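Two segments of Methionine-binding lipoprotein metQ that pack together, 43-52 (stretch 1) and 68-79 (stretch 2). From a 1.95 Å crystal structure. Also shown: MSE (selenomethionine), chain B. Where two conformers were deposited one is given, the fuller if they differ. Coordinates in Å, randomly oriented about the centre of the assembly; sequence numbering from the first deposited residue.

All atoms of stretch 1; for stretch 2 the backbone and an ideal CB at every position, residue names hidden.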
# COMPACT_ATOMS: atom_id res chain seq x y z
N TYR A 43 3.96 -7.88 -5.06
CA TYR A 43 3.06 -6.90 -5.55
C TYR A 43 2.87 -7.02 -7.06
O TYR A 43 1.77 -6.75 -7.55
CB TYR A 43 3.63 -5.49 -5.26
CG TYR A 43 3.51 -4.86 -3.87
CD1 TYR A 43 2.65 -5.33 -2.90
CD2 TYR A 43 4.26 -3.71 -3.57
CE1 TYR A 43 2.53 -4.69 -1.67
CE2 TYR A 43 4.17 -3.06 -2.35
CZ TYR A 43 3.30 -3.56 -1.39
OH TYR A 43 3.21 -2.92 -0.19
N LYS A 44 3.90 -7.41 -7.80
CA LYS A 44 3.80 -7.43 -9.27
C LYS A 44 2.86 -8.55 -9.76
O LYS A 44 2.39 -8.51 -10.89
CB LYS A 44 5.19 -7.56 -9.93
CG LYS A 44 6.09 -6.32 -9.88
CD LYS A 44 5.41 -5.07 -10.45
CE LYS A 44 6.24 -4.29 -11.48
NZ LYS A 44 7.57 -3.89 -10.94
N MSE A 45 2.60 -9.54 -8.91
CA MSE A 45 1.75 -10.65 -9.29
C MSE A 45 0.24 -10.35 -9.36
O MSE A 45 -0.51 -11.03 -10.09
CB MSE A 45 1.99 -11.85 -8.35
CG MSE A 45 3.36 -12.40 -8.53
SE MSE A 45 3.60 -14.02 -7.44
CE MSE A 45 2.30 -15.19 -8.34
N TYR A 46 -0.23 -9.36 -8.60
CA TYR A 46 -1.66 -9.19 -8.35
C TYR A 46 -2.41 -8.68 -9.60
O TYR A 46 -3.41 -9.24 -9.97
CB TYR A 46 -1.86 -8.26 -7.15
CG TYR A 46 -1.45 -8.92 -5.85
CD1 TYR A 46 -0.14 -8.88 -5.39
CD2 TYR A 46 -2.38 -9.64 -5.08
CE1 TYR A 46 0.23 -9.54 -4.20
CE2 TYR A 46 -2.01 -10.31 -3.92
CZ TYR A 46 -0.72 -10.26 -3.47
OH TYR A 46 -0.40 -10.88 -2.26
N ASN A 47 -1.90 -7.64 -10.26
CA ASN A 47 -2.53 -7.13 -11.49
C ASN A 47 -2.41 -8.10 -12.64
O ASN A 47 -3.33 -8.22 -13.47
CB ASN A 47 -1.95 -5.77 -11.86
CG ASN A 47 -2.53 -4.66 -11.01
OD1 ASN A 47 -3.70 -4.76 -10.57
ND2 ASN A 47 -1.74 -3.62 -10.76
N LYS A 48 -1.30 -8.84 -12.68
CA LYS A 48 -1.13 -9.91 -13.68
C LYS A 48 -2.22 -10.98 -13.55
O LYS A 48 -2.81 -11.40 -14.56
CB LYS A 48 0.26 -10.54 -13.59
CG LYS A 48 0.52 -11.57 -14.69
CD LYS A 48 2.01 -11.76 -14.91
CE LYS A 48 2.31 -12.26 -16.31
NZ LYS A 48 1.50 -13.48 -16.58
N ALA A 49 -2.50 -11.41 -12.31
CA ALA A 49 -3.51 -12.46 -12.06
C ALA A 49 -4.90 -11.97 -12.53
O ALA A 49 -5.64 -12.70 -13.18
CB ALA A 49 -3.51 -12.87 -10.58
N LEU A 50 -5.22 -10.70 -12.23
CA LEU A 50 -6.49 -10.11 -12.61
C LEU A 50 -6.61 -10.01 -14.11
O LEU A 50 -7.57 -10.50 -14.67
CB LEU A 50 -6.63 -8.71 -11.99
CG LEU A 50 -7.91 -7.89 -12.17
CD1 LEU A 50 -9.16 -8.67 -11.79
CD2 LEU A 50 -7.75 -6.59 -11.37
N ALA A 51 -5.62 -9.41 -14.77
CA ALA A 51 -5.58 -9.32 -16.24
C ALA A 51 -5.64 -10.71 -16.90
O ALA A 51 -6.24 -10.87 -17.97
CB ALA A 51 -4.32 -8.59 -16.69
N ASP A 52 -5.08 -11.72 -16.25
CA ASP A 52 -5.11 -13.12 -16.79
C ASP A 52 -6.43 -13.87 -16.49
O ASP A 52 -6.61 -15.01 -16.87
CB ASP A 52 -3.90 -13.91 -16.26
CG ASP A 52 -2.55 -13.45 -16.90
OD1 ASP A 52 -2.56 -12.81 -17.97
OD2 ASP A 52 -1.47 -13.74 -16.33
N UNK A 68 0.66 3.51 -12.73
CA UNK A 68 1.99 3.07 -13.15
C UNK A 68 1.97 1.69 -13.82
O UNK A 68 2.67 1.47 -14.82
CB UNK A 68 2.93 3.04 -11.94
N UNK A 69 1.25 0.75 -13.22
CA UNK A 69 1.20 -0.63 -13.78
C UNK A 69 0.61 -0.66 -15.17
O UNK A 69 1.10 -1.38 -16.07
CB UNK A 69 0.38 -1.55 -12.87
N UNK A 70 -0.39 0.18 -15.40
CA UNK A 70 -1.02 0.23 -16.72
C UNK A 70 -0.16 0.97 -17.72
O UNK A 70 -0.15 0.61 -18.88
CB UNK A 70 -2.40 0.89 -16.63
N UNK A 71 0.57 2.00 -17.27
CA UNK A 71 1.60 2.65 -18.10
C UNK A 71 2.67 1.63 -18.55
O UNK A 71 3.08 1.61 -19.70
CB UNK A 71 2.26 3.79 -17.33
N UNK A 72 3.12 0.78 -17.65
CA UNK A 72 4.13 -0.23 -17.98
C UNK A 72 3.62 -1.44 -18.78
O UNK A 72 4.38 -2.05 -19.54
CB UNK A 72 4.76 -0.73 -16.68
N UNK A 73 2.37 -1.86 -18.56
CA UNK A 73 1.79 -3.01 -19.27
C UNK A 73 0.51 -2.57 -19.97
O UNK A 73 -0.53 -2.47 -19.34
CB UNK A 73 1.51 -4.17 -18.31
N UNK A 74 0.60 -2.28 -21.27
CA UNK A 74 -0.57 -1.83 -22.05
C UNK A 74 -1.66 -2.90 -22.22
O UNK A 74 -2.78 -2.58 -22.60
CB UNK A 74 -0.11 -1.37 -23.43
N UNK A 75 -1.31 -4.17 -21.95
CA UNK A 75 -2.30 -5.27 -21.92
C UNK A 75 -3.23 -5.25 -20.68
O UNK A 75 -4.26 -5.90 -20.68
CB UNK A 75 -1.56 -6.61 -21.97
N UNK A 76 -2.88 -4.52 -19.61
CA UNK A 76 -3.76 -4.41 -18.42
C UNK A 76 -4.88 -3.38 -18.62
O UNK A 76 -4.63 -2.17 -18.56
CB UNK A 76 -2.93 -4.03 -17.19
N UNK A 77 -6.11 -3.85 -18.83
CA UNK A 77 -7.27 -2.95 -18.93
C UNK A 77 -8.03 -3.11 -17.62
O UNK A 77 -8.95 -3.93 -17.52
CB UNK A 77 -8.15 -3.27 -20.14
N UNK A 78 -7.57 -2.39 -16.60
CA UNK A 78 -8.08 -2.52 -15.25
C UNK A 78 -8.75 -1.22 -14.83
O UNK A 78 -8.50 -0.17 -15.42
CB UNK A 78 -6.96 -2.89 -14.28
N UNK A 79 -9.61 -1.31 -13.82
CA UNK A 79 -10.33 -0.14 -13.29
C UNK A 79 -10.40 -0.23 -11.76
O UNK A 79 -10.42 -1.34 -11.17
CB UNK A 79 -11.74 -0.05 -13.89
N MSE B . -0.69 -1.67 0.99
CA MSE B . 0.42 -0.84 0.44
C MSE B . 0.41 0.63 0.98
O MSE B . -0.63 1.23 0.92
OXT MSE B . 1.40 1.27 1.43
CB MSE B . 0.28 -0.80 -1.09
CG MSE B . 1.47 -0.27 -1.84
SE MSE B . 1.13 -0.05 -3.77
CE MSE B . 1.27 -2.07 -4.31

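Position 68 lies on a helix, and its ideal CB has nothing of stretch 1 within 5.5 Å, so any helix-tolerant residue would serve. It is Gln68, whose NE2 donates to OE2 of the residue at 72, 2.6 Å away.

Position 69 is constrained. Its CA-to-CB bond points toward stretch 1, and the ideal CB sits 3.6 Å from Asn47 ND2, an amide donor, with the Lys44 amine in the neighbourhood. An acceptor is wanted: Glu, Gln or, with less reach, Asp. The carbonyls of Tyr43 and Lys44 could join such a side chain only through water. Glu69 is deposited. Asn47 ND2 donates to Glu69 OE1 at 3.2 Å, and the same OE1 accepts from waters 1 and 2. Water 1 also donates to Tyr43 O and accepts from Asn47 N, so through it the carboxylate oxygen reaches both. Glu69 OE2 rests 3.3 Å from Lys44 CD, while Lys44 NZ is 4.5 Å from Glu69 OE2, beyond a salt bridge.

Positions 70 and 71 meet nothing of stretch 1 and could be many things; they hold selenomethionine Met70 and Lys71.

Position 72 points toward stretch 1 across open space, with the Lys44 amine ahead. A long acid or a polar residue would suit. Glu72 meets Lys44 through water 3, which accepts from Lys44 NZ and donates to Glu72 OE2.

At 73 the backbone leaves helical angles and enters a type I turn, which suits Asn, Asp or Gly. Asn73 ND2 donates to Glu69 O at 2.8 Å, tying this residue back to the last turn. Positions 74 and 75, the turn's middle, have helical angles and no neighbour in stretch 1; small polar residues fit, here Thr74 and Asp75.

Position 76 closes the turn. Its CB points sideways, the ideal CB 4.8 Å from Ala51 CB, and the helix beside it presents Asn47, Lys48 and Ala51, a shallow surface that favours a long, flat side chain. Tyr76 fills it: Asn47 C lies over one ring face, Ala51 CB is 3.6 Å from Tyr76 CD1, and Tyr76 OH donates to water 2, which in turn donates to Lys44 O and Glu69 OE1.

Position 77 points sideways with no stretch 1 atom near its ideal CB, so many residues would do; Lys77 NZ donates to Thr74 O at 2.8 Å.

Position 78 has extended angles and points toward stretch 1, its ideal CB 4.8 Å from Leu50 CD2, so Leu, Ile, Val or Met would suit. Leu78 CD2 packs 3.7 Å from Leu50 CD2, and Leu78 CD1 reaches 3.4 Å from Asn47 OD1.

Position 79 points away; a beta-branched residue suits the strand, and Val79 is found.

Stretch 2 68-79: QEMKENTDYKLV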
# COMPACT_ATOMS: atom_id res chain seq x y z
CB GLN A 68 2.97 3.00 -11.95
CG GLN A 68 4.40 2.55 -12.31
CD GLN A 68 5.14 3.54 -13.23
OE1 GLN A 68 4.85 4.73 -13.25
NE2 GLN A 68 6.11 3.03 -13.98
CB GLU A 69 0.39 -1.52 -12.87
CG GLU A 69 1.13 -1.79 -11.57
CD GLU A 69 1.96 -3.07 -11.64
OE1 GLU A 69 1.32 -4.15 -11.70
OE2 GLU A 69 3.23 -2.96 -11.62
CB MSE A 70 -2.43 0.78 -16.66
CG MSE A 70 -3.44 -0.22 -16.04
SE MSE A 70 -5.14 0.64 -15.60
CE MSE A 70 -5.77 0.83 -17.46
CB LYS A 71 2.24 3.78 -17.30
CG LYS A 71 3.26 4.64 -18.03
CD LYS A 71 3.86 5.65 -17.05
CE LYS A 71 3.04 6.93 -16.88
NZ LYS A 71 3.67 8.12 -17.55
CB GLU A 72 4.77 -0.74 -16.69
CG GLU A 72 5.66 0.27 -15.97
CD GLU A 72 6.12 -0.22 -14.59
OE1 GLU A 72 5.73 -1.34 -14.20
OE2 GLU A 72 6.85 0.52 -13.89
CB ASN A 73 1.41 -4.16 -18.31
CG ASN A 73 2.51 -4.51 -17.29
OD1 ASN A 73 3.14 -5.57 -17.40
ND2 ASN A 73 2.69 -3.67 -16.28
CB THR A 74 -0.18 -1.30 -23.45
OG1 THR A 74 0.75 -2.21 -24.03
CG2 THR A 74 0.47 0.10 -23.34
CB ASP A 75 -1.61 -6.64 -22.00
CG ASP A 75 -1.10 -6.97 -23.39
OD1 ASP A 75 -1.53 -6.31 -24.35
OD2 ASP A 75 -0.29 -7.91 -23.51
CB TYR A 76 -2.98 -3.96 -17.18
CG TYR A 76 -1.96 -4.90 -16.62
CD1 TYR A 76 -1.76 -6.17 -17.17
CD2 TYR A 76 -1.20 -4.53 -15.50
CE1 TYR A 76 -0.82 -7.02 -16.65
CE2 TYR A 76 -0.25 -5.39 -14.97
CZ TYR A 76 -0.07 -6.64 -15.55
OH TYR A 76 0.84 -7.51 -15.03
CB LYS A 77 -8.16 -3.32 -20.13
CG LYS A 77 -7.44 -3.50 -21.46
CD LYS A 77 -6.77 -2.21 -21.88
CE LYS A 77 -6.05 -2.35 -23.22
NZ LYS A 77 -5.13 -1.20 -23.42
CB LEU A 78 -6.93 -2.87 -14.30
CG LEU A 78 -6.17 -4.14 -14.71
CD1 LEU A 78 -5.07 -4.45 -13.70
CD2 LEU A 78 -7.16 -5.28 -14.83
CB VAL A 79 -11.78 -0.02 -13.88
CG1 VAL A 79 -11.75 0.39 -15.35
CG2 VAL A 79 -12.57 -1.31 -13.68
O HOH W 1 0.46 -5.99 -9.59
O HOH W 2 2.14 -6.55 -12.74
O HOH W 3 7.70 -1.20 -12.04
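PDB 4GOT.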